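Local coordinates for protein similar to metal-dependent hydrolase (Staphylococcus aureus subsp. aureus Mu50, PDB 3ESH) that probably works as a metal-dependent hydrolase of the metallo-beta-lactamase superfamily, at residues Y103-H108 against F171-G176; H110-A115 against M204-P209. One frame throughout, in Å; residues are numbered along the deposited sequence.

Contact 1 (Y103-H108 against F171-G176); sequences YVLMTH and FEPVPG
Tyr103 and Leu105, on an inner strand of one sheet of the metallo-beta-lactamase fold, meet Pro173 and Val174 in the turn that joins strands 170-171 and 177-181 of the other sheet. The contact therefore belongs to the interface between the two sheets. Val174 presents its CG1 methyl obliquely to the phenol ring of Tyr103, where it lies 3.4 Å from CE2 and somewhat farther from CD2; the two side chains run past each other in opposite directions. Tyr103 has CG anti to its own carbonyl carbon (chi1 -69°), a setting that carries the ring across to the turn. Its broad ring suits this place because it can cover the valine methyl while the side chain also touches Leu60 and Ile130 of the flanking strands. Tyr103 OH stands 4.2 Å from Pro173 O, too far to be counted as bonded.

Two residues along, Leu105 brings only its CD2 branch to the proline, with Leu105 CD2 4.0 Å from Pro173 CG. The same leucine also touches Leu60, Val132, Ile177 and Met179, a setting that suits a branched, flexible apolar residue. On the turn, Pro173 N sits over the centre of the Phe171 ring, 4.2 Å above the plane, so the turn folds its own aromatic ring against the proline that touches Leu105. The compact, apolar proline side chain also touches Met179, a neighbour it shares with Leu105.

Across the contact the side chains meet through carbon atoms, with neither a salt bridge nor a hydrogen bond. Shape and the exclusion of water, more than directed bonds, thus fit the turn against the strand.

Contact 2 (H110-A115 against M204-P209); sequences HFDHAA and MGDIFP
The Asp206 side chain comes at Asp112 and His113 from the opposite direction. Against the imidazole of His113 its carboxylate stands almost at a right angle, the two planes 82° apart, and Asp206 OD2 reaches the ring obliquely. Against Asp112 the arrangement is the reverse: the two carboxylates are nearly coplanar, 7° apart, with Asp112 OD2 3.8 Å from Asp206 OD2. Asp112 gets there by holding CG between its backbone N and carbonyl carbon (chi1 46°). Acidic groups this close are consistent with a pocket made for metal ions. His108, His110, Asp112 and His113 form the HxHxDH motif of the superfamily; they and Asp206 are probably metal ligands, as in relatives, and Asp206, His110 and His185 face one vacant point. Carboxylate and imidazole are apt ligand types there. His110 stands at the N-cap position, and its O accepts from His113 N and Ala114 N, the first turn of the helix.

Helix 111-114 follows strand 103-105, while the 204-209 loop leaves strand 199-203 and lies beside helix 226-242, on which Met204 packs; Tyr250, just past strand 246-248, stacks on the His113 ring.

In the fold
The four segments alternate along the chain: 103-108 (contact 1), 110-115 (contact 2), 171-176 (contact 1), then 204-209 (contact 2). Their centres lie about 15 Å apart, contact 2 being deep in the chain and contact 1 farther out. Contact 1 brings a strand of one sheet to a turn of the other; contact 2 joins the helix and the loop that follow strands of the two sheets, strand 103-105 leading through a short loop into helix 111-114. At the junction His108 NE2 makes a weak hydrogen bond to Asp206 OD2. The outer contact is an apolar meeting of the two sheets, while the inner one brings together some residues of what is probably a metal site.

Contact 1 (Y103-H108 against F171-G176)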
ATOM      1  N   TYR A 103      -3.085 -23.176  26.713  1.00 41.90           N
ATOM      2  CA  TYR A 103      -2.894 -22.440  25.468  1.00 40.46           C
ATOM      3  C   TYR A 103      -1.858 -23.070  24.546  1.00 38.30           C
ATOM      4  O   TYR A 103      -0.810 -23.546  24.996  1.00 38.08           O
ATOM      5  CB  TYR A 103      -2.447 -21.008  25.754  1.00 39.92           C
ATOM      6  CG  TYR A 103      -3.479 -20.108  26.398  1.00 40.27           C
ATOM      7  CD1 TYR A 103      -4.428 -19.431  25.628  1.00 39.35           C
ATOM      8  CD2 TYR A 103      -3.471 -19.884  27.776  1.00 39.69           C
ATOM      9  CE1 TYR A 103      -5.336 -18.545  26.215  1.00 39.08           C
ATOM     10  CE2 TYR A 103      -4.377 -19.004  28.370  1.00 40.19           C
ATOM     11  CZ  TYR A 103      -5.303 -18.336  27.581  1.00 39.53           C
ATOM     12  OH  TYR A 103      -6.167 -17.448  28.155  1.00 38.49           O
ATOM     13  N   VAL A 104      -2.173 -23.087  23.256  1.00 36.58           N
ATOM     14  CA  VAL A 104      -1.240 -23.572  22.245  1.00 34.68           C
ATOM     15  C   VAL A 104      -1.041 -22.318  21.402  1.00 33.09           C
ATOM     16  O   VAL A 104      -1.964 -21.887  20.700  1.00 31.27           O
ATOM     17  CB  VAL A 104      -1.829 -24.714  21.365  1.00 36.41           C
ATOM     18  CG1 VAL A 104      -0.878 -25.018  20.203  1.00 36.41           C
ATOM     19  CG2 VAL A 104      -2.041 -25.981  22.212  1.00 36.27           C
ATOM     20  N   LEU A 105       0.138 -21.702  21.520  1.00 32.61           N
ATOM     21  CA  LEU A 105       0.456 -20.483  20.769  1.00 30.21           C
ATOM     22  C   LEU A 105       1.266 -20.898  19.562  1.00 30.89           C
ATOM     23  O   LEU A 105       2.253 -21.582  19.718  1.00 31.18           O
ATOM     24  CB  LEU A 105       1.285 -19.544  21.627  1.00 29.75           C
ATOM     25  CG  LEU A 105       0.852 -19.390  23.081  1.00 30.07           C
ATOM     26  CD1 LEU A 105       1.841 -18.431  23.758  1.00 26.35           C
ATOM     27  CD2 LEU A 105      -0.600 -18.872  23.184  1.00 23.36           C
HETATM   28  N   MSE A 106       0.858 -20.487  18.365  1.00 27.56           N
HETATM   29  CA  MSE A 106       1.559 -20.873  17.146  1.00 26.36           C
HETATM   30  C   MSE A 106       2.368 -19.719  16.532  1.00 27.50           C
HETATM   31  O   MSE A 106       1.870 -18.616  16.388  1.00 28.99           O
HETATM   32  CB  MSE A 106       0.558 -21.382  16.104  1.00 27.13           C
HETATM   33  CG  MSE A 106      -0.381 -22.461  16.561  1.00 25.15           C
HETATM   34 SE   MSE A 106       0.556 -24.131  16.971  1.00 22.59          SE
HETATM   35  CE  MSE A 106       1.143 -24.483  15.202  1.00 26.69           C
ATOM     36  N   THR A 107       3.625 -19.980  16.193  1.00 27.05           N
ATOM     37  CA  THR A 107       4.457 -18.965  15.565  1.00 27.13           C
ATOM     38  C   THR A 107       3.987 -18.854  14.116  1.00 28.73           C
ATOM     39  O   THR A 107       3.966 -17.771  13.548  1.00 29.46           O
ATOM     40  CB  THR A 107       5.937 -19.376  15.573  1.00 26.90           C
ATOM     41  OG1 THR A 107       6.131 -20.476  14.677  1.00 27.00           O
ATOM     42  CG2 THR A 107       6.353 -19.791  16.961  1.00 28.08           C
ATOM     43  N   HIS A 108       3.610 -19.997  13.548  1.00 28.21           N
ATOM     44  CA  HIS A 108       3.082 -20.087  12.194  1.00 30.83           C
ATOM     45  C   HIS A 108       2.516 -21.490  11.964  1.00 30.55           C
ATOM     46  O   HIS A 108       2.779 -22.381  12.742  1.00 31.11           O
ATOM     47  CB  HIS A 108       4.143 -19.706  11.150  1.00 32.11           C
ATOM     48  CG  HIS A 108       5.349 -20.593  11.139  1.00 34.99           C
ATOM     49  ND1 HIS A 108       6.103 -20.839  12.265  1.00 32.90           N
ATOM     50  CD2 HIS A 108       5.972 -21.227  10.120  1.00 33.98           C
ATOM     51  CE1 HIS A 108       7.141 -21.583  11.944  1.00 34.17           C
ATOM     52  NE2 HIS A 108       7.089 -21.834  10.645  1.00 34.80           N
ATOM     53  N   PHE A 171      -0.521  -9.696  21.094  1.00 48.60           N
ATOM     54  CA  PHE A 171      -1.503 -10.332  21.972  1.00 48.21           C
ATOM     55  C   PHE A 171      -0.795 -10.901  23.192  1.00 48.86           C
ATOM     56  O   PHE A 171       0.220 -11.582  23.064  1.00 47.75           O
ATOM     57  CB  PHE A 171      -2.226 -11.450  21.218  1.00 48.32           C
ATOM     58  CG  PHE A 171      -3.322 -12.123  22.007  1.00 47.79           C
ATOM     59  CD1 PHE A 171      -4.318 -11.378  22.626  1.00 48.21           C
ATOM     60  CD2 PHE A 171      -3.380 -13.512  22.096  1.00 45.58           C
ATOM     61  CE1 PHE A 171      -5.362 -12.013  23.322  1.00 48.49           C
ATOM     62  CE2 PHE A 171      -4.418 -14.151  22.790  1.00 46.46           C
ATOM     63  CZ  PHE A 171      -5.406 -13.407  23.400  1.00 44.72           C
ATOM     64  N   GLU A 172      -1.329 -10.602  24.373  1.00 50.76           N
ATOM     65  CA  GLU A 172      -0.756 -11.085  25.621  1.00 51.18           C
ATOM     66  C   GLU A 172      -1.781 -12.021  26.270  1.00 51.94           C
ATOM     67  O   GLU A 172      -2.681 -11.574  26.975  1.00 52.12           O
ATOM     68  CB  GLU A 172      -0.438  -9.891  26.538  1.00 53.98           C
ATOM     69  CG  GLU A 172       0.590 -10.175  27.636  1.00 57.58           C
ATOM     70  CD  GLU A 172       0.988  -8.928  28.432  1.00 59.06           C
ATOM     71  OE1 GLU A 172       0.953  -7.816  27.867  1.00 60.89           O
ATOM     72  OE2 GLU A 172       1.355  -9.066  29.619  1.00 60.32           O
ATOM     73  N   PRO A 173      -1.657 -13.341  26.021  1.00 51.77           N
ATOM     74  CA  PRO A 173      -2.532 -14.402  26.541  1.00 52.11           C
ATOM     75  C   PRO A 173      -2.659 -14.384  28.066  1.00 51.88           C
ATOM     76  O   PRO A 173      -3.730 -14.110  28.610  1.00 51.29           O
ATOM     77  CB  PRO A 173      -1.856 -15.677  26.052  1.00 53.34           C
ATOM     78  CG  PRO A 173      -1.156 -15.241  24.817  1.00 52.93           C
ATOM     79  CD  PRO A 173      -0.570 -13.930  25.221  1.00 51.37           C
ATOM     80  N   VAL A 174      -1.560 -14.710  28.738  1.00 52.39           N
ATOM     81  CA  VAL A 174      -1.491 -14.711  30.197  1.00 52.64           C
ATOM     82  C   VAL A 174      -0.355 -13.728  30.492  1.00 52.56           C
ATOM     83  O   VAL A 174       0.568 -13.598  29.689  1.00 52.28           O
ATOM     84  CB  VAL A 174      -1.158 -16.134  30.728  1.00 53.30           C
ATOM     85  CG1 VAL A 174      -2.060 -17.168  30.043  1.00 52.45           C
ATOM     86  CG2 VAL A 174       0.291 -16.470  30.484  1.00 54.43           C
ATOM     87  N   PRO A 175      -0.399 -13.017  31.630  1.00 52.87           N
ATOM     88  CA  PRO A 175       0.678 -12.064  31.919  1.00 51.98           C
ATOM     89  C   PRO A 175       2.089 -12.597  31.680  1.00 50.72           C
ATOM     90  O   PRO A 175       2.399 -13.747  32.017  1.00 50.11           O
ATOM     91  CB  PRO A 175       0.424 -11.703  33.384  1.00 52.52           C
ATOM     92  CG  PRO A 175      -1.073 -11.760  33.471  1.00 51.61           C
ATOM     93  CD  PRO A 175      -1.358 -13.066  32.749  1.00 53.19           C
ATOM     94  N   GLY A 176       2.937 -11.756  31.092  1.00 48.80           N
ATOM     95  CA  GLY A 176       4.308 -12.161  30.836  1.00 47.53           C
ATOM     96  C   GLY A 176       4.583 -12.808  29.482  1.00 45.82           C
ATOM     97  O   GLY A 176       5.730 -12.819  29.014  1.00 46.68           O
TER

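Contact 2 (H110-A115 against M204-P209)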
ATOM      1  N   HIS A 110       2.965 -23.809   9.379  1.00 33.23           N
ATOM      2  CA  HIS A 110       3.639 -24.748   8.480  1.00 35.76           C
ATOM      3  C   HIS A 110       3.527 -26.158   9.104  1.00 35.27           C
ATOM      4  O   HIS A 110       3.350 -26.289  10.320  1.00 34.50           O
ATOM      5  CB  HIS A 110       5.093 -24.311   8.288  1.00 37.13           C
ATOM      6  CG  HIS A 110       5.240 -23.115   7.400  1.00 39.68           C
ATOM      7  ND1 HIS A 110       6.437 -22.455   7.232  1.00 42.50           N
ATOM      8  CD2 HIS A 110       4.346 -22.472   6.616  1.00 42.19           C
ATOM      9  CE1 HIS A 110       6.271 -21.460   6.383  1.00 42.71           C
ATOM     10  NE2 HIS A 110       5.012 -21.447   5.993  1.00 41.59           N
ATOM     11  N   PHE A 111       3.622 -27.202   8.285  1.00 34.91           N
ATOM     12  CA  PHE A 111       3.460 -28.562   8.792  1.00 36.80           C
ATOM     13  C   PHE A 111       4.444 -28.954   9.893  1.00 38.64           C
ATOM     14  O   PHE A 111       4.074 -29.645  10.841  1.00 39.46           O
ATOM     15  CB  PHE A 111       3.533 -29.584   7.649  1.00 37.69           C
ATOM     16  CG  PHE A 111       4.932 -29.987   7.283  1.00 40.16           C
ATOM     17  CD1 PHE A 111       5.662 -29.259   6.353  1.00 41.60           C
ATOM     18  CD2 PHE A 111       5.525 -31.095   7.882  1.00 40.52           C
ATOM     19  CE1 PHE A 111       6.967 -29.630   6.019  1.00 44.39           C
ATOM     20  CE2 PHE A 111       6.824 -31.481   7.562  1.00 42.84           C
ATOM     21  CZ  PHE A 111       7.549 -30.748   6.628  1.00 44.28           C
ATOM     22  N   ASP A 112       5.691 -28.515   9.772  1.00 38.75           N
ATOM     23  CA  ASP A 112       6.692 -28.844  10.775  1.00 38.85           C
ATOM     24  C   ASP A 112       6.314 -28.293  12.154  1.00 37.16           C
ATOM     25  O   ASP A 112       6.905 -28.666  13.157  1.00 37.18           O
ATOM     26  CB  ASP A 112       8.082 -28.332  10.339  1.00 41.06           C
ATOM     27  CG  ASP A 112       8.057 -26.896   9.817  1.00 43.74           C
ATOM     28  OD1 ASP A 112       7.221 -26.591   8.934  1.00 44.79           O
ATOM     29  OD2 ASP A 112       8.895 -26.064  10.281  1.00 50.72           O
ATOM     30  N   HIS A 113       5.307 -27.431  12.205  1.00 36.15           N
ATOM     31  CA  HIS A 113       4.870 -26.838  13.470  1.00 35.56           C
ATOM     32  C   HIS A 113       3.432 -27.183  13.870  1.00 35.21           C
ATOM     33  O   HIS A 113       3.116 -27.235  15.055  1.00 34.37           O
ATOM     34  CB  HIS A 113       4.981 -25.300  13.426  1.00 35.03           C
ATOM     35  CG  HIS A 113       6.391 -24.780  13.342  1.00 36.62           C
ATOM     36  ND1 HIS A 113       7.236 -25.065  12.287  1.00 37.12           N
ATOM     37  CD2 HIS A 113       7.097 -23.988  14.180  1.00 34.46           C
ATOM     38  CE1 HIS A 113       8.403 -24.474  12.480  1.00 36.07           C
ATOM     39  NE2 HIS A 113       8.346 -23.814  13.621  1.00 38.13           N
ATOM     40  N   ALA A 114       2.571 -27.433  12.886  1.00 36.29           N
ATOM     41  CA  ALA A 114       1.163 -27.699  13.166  1.00 36.56           C
ATOM     42  C   ALA A 114       0.622 -29.117  12.976  1.00 36.46           C
ATOM     43  O   ALA A 114      -0.502 -29.404  13.378  1.00 38.29           O
ATOM     44  CB  ALA A 114       0.317 -26.726  12.367  1.00 36.59           C
ATOM     45  N   ALA A 115       1.403 -30.010  12.384  1.00 37.46           N
ATOM     46  CA  ALA A 115       0.920 -31.377  12.176  1.00 37.30           C
ATOM     47  C   ALA A 115       0.492 -32.085  13.461  1.00 37.88           C
ATOM     48  O   ALA A 115      -0.457 -32.875  13.459  1.00 39.74           O
ATOM     49  CB  ALA A 115       1.964 -32.199  11.465  1.00 35.62           C
HETATM   50  N   MSE A 204      12.100 -16.627  18.542  1.00 36.18           N
HETATM   51  CA  MSE A 204      11.840 -15.945  17.285  1.00 36.85           C
HETATM   52  C   MSE A 204      11.372 -16.856  16.149  1.00 37.18           C
HETATM   53  O   MSE A 204      11.443 -16.487  14.978  1.00 38.51           O
HETATM   54  CB  MSE A 204      13.073 -15.132  16.885  1.00 34.55           C
HETATM   55  CG  MSE A 204      13.115 -13.838  17.652  1.00 32.75           C
HETATM   56 SE   MSE A 204      14.748 -12.919  17.475  1.00 31.62          SE
HETATM   57  CE  MSE A 204      14.619 -12.484  15.630  1.00 29.72           C
ATOM     58  N   GLY A 205      10.866 -18.040  16.503  1.00 37.98           N
ATOM     59  CA  GLY A 205      10.385 -18.956  15.484  1.00 37.54           C
ATOM     60  C   GLY A 205      11.326 -19.133  14.296  1.00 39.46           C
ATOM     61  O   GLY A 205      12.540 -19.104  14.453  1.00 39.38           O
ATOM     62  N   ASP A 206      10.763 -19.303  13.102  1.00 40.28           N
ATOM     63  CA  ASP A 206      11.581 -19.520  11.916  1.00 42.15           C
ATOM     64  C   ASP A 206      12.257 -18.280  11.334  1.00 42.68           C
ATOM     65  O   ASP A 206      12.720 -18.290  10.200  1.00 43.10           O
ATOM     66  CB  ASP A 206      10.762 -20.232  10.836  1.00 43.74           C
ATOM     67  CG  ASP A 206      10.554 -21.701  11.146  1.00 44.80           C
ATOM     68  OD1 ASP A 206      11.195 -22.206  12.092  1.00 46.42           O
ATOM     69  OD2 ASP A 206       9.758 -22.365  10.445  1.00 50.50           O
ATOM     70  N   ILE A 207      12.316 -17.220  12.126  1.00 43.39           N
ATOM     71  CA  ILE A 207      12.967 -15.994  11.708  1.00 44.21           C
ATOM     72  C   ILE A 207      14.372 -16.035  12.350  1.00 44.97           C
ATOM     73  O   ILE A 207      15.227 -15.192  12.083  1.00 46.50           O
ATOM     74  CB  ILE A 207      12.120 -14.742  12.138  1.00 44.50           C
ATOM     75  CG1 ILE A 207      11.913 -13.838  10.933  1.00 44.09           C
ATOM     76  CG2 ILE A 207      12.806 -13.951  13.229  1.00 45.04           C
ATOM     77  CD1 ILE A 207      11.350 -14.552   9.737  1.00 43.53           C
ATOM     78  N   PHE A 208      14.588 -17.055  13.181  1.00 44.07           N
ATOM     79  CA  PHE A 208      15.857 -17.322  13.854  1.00 43.62           C
ATOM     80  C   PHE A 208      15.761 -18.807  14.218  1.00 43.49           C
ATOM     81  O   PHE A 208      15.736 -19.173  15.391  1.00 43.93           O
ATOM     82  CB  PHE A 208      15.990 -16.465  15.117  1.00 43.12           C
ATOM     83  CG  PHE A 208      17.389 -16.448  15.709  1.00 41.04           C
ATOM     84  CD1 PHE A 208      17.664 -15.693  16.849  1.00 41.39           C
ATOM     85  CD2 PHE A 208      18.428 -17.177  15.127  1.00 40.03           C
ATOM     86  CE1 PHE A 208      18.952 -15.660  17.402  1.00 39.94           C
ATOM     87  CE2 PHE A 208      19.714 -17.149  15.668  1.00 39.99           C
ATOM     88  CZ  PHE A 208      19.974 -16.388  16.811  1.00 39.37           C
ATOM     89  N   PRO A 209      15.708 -19.684  13.198  1.00 43.25           N
ATOM     90  CA  PRO A 209      15.593 -21.143  13.309  1.00 42.53           C
ATOM     91  C   PRO A 209      16.582 -21.830  14.236  1.00 42.39           C
ATOM     92  O   PRO A 209      16.192 -22.551  15.152  1.00 43.69           O
ATOM     93  CB  PRO A 209      15.751 -21.621  11.866  1.00 43.28           C
ATOM     94  CG  PRO A 209      15.382 -20.435  11.051  1.00 43.84           C
ATOM     95  CD  PRO A 209      16.007 -19.309  11.809  1.00 42.26           C
TER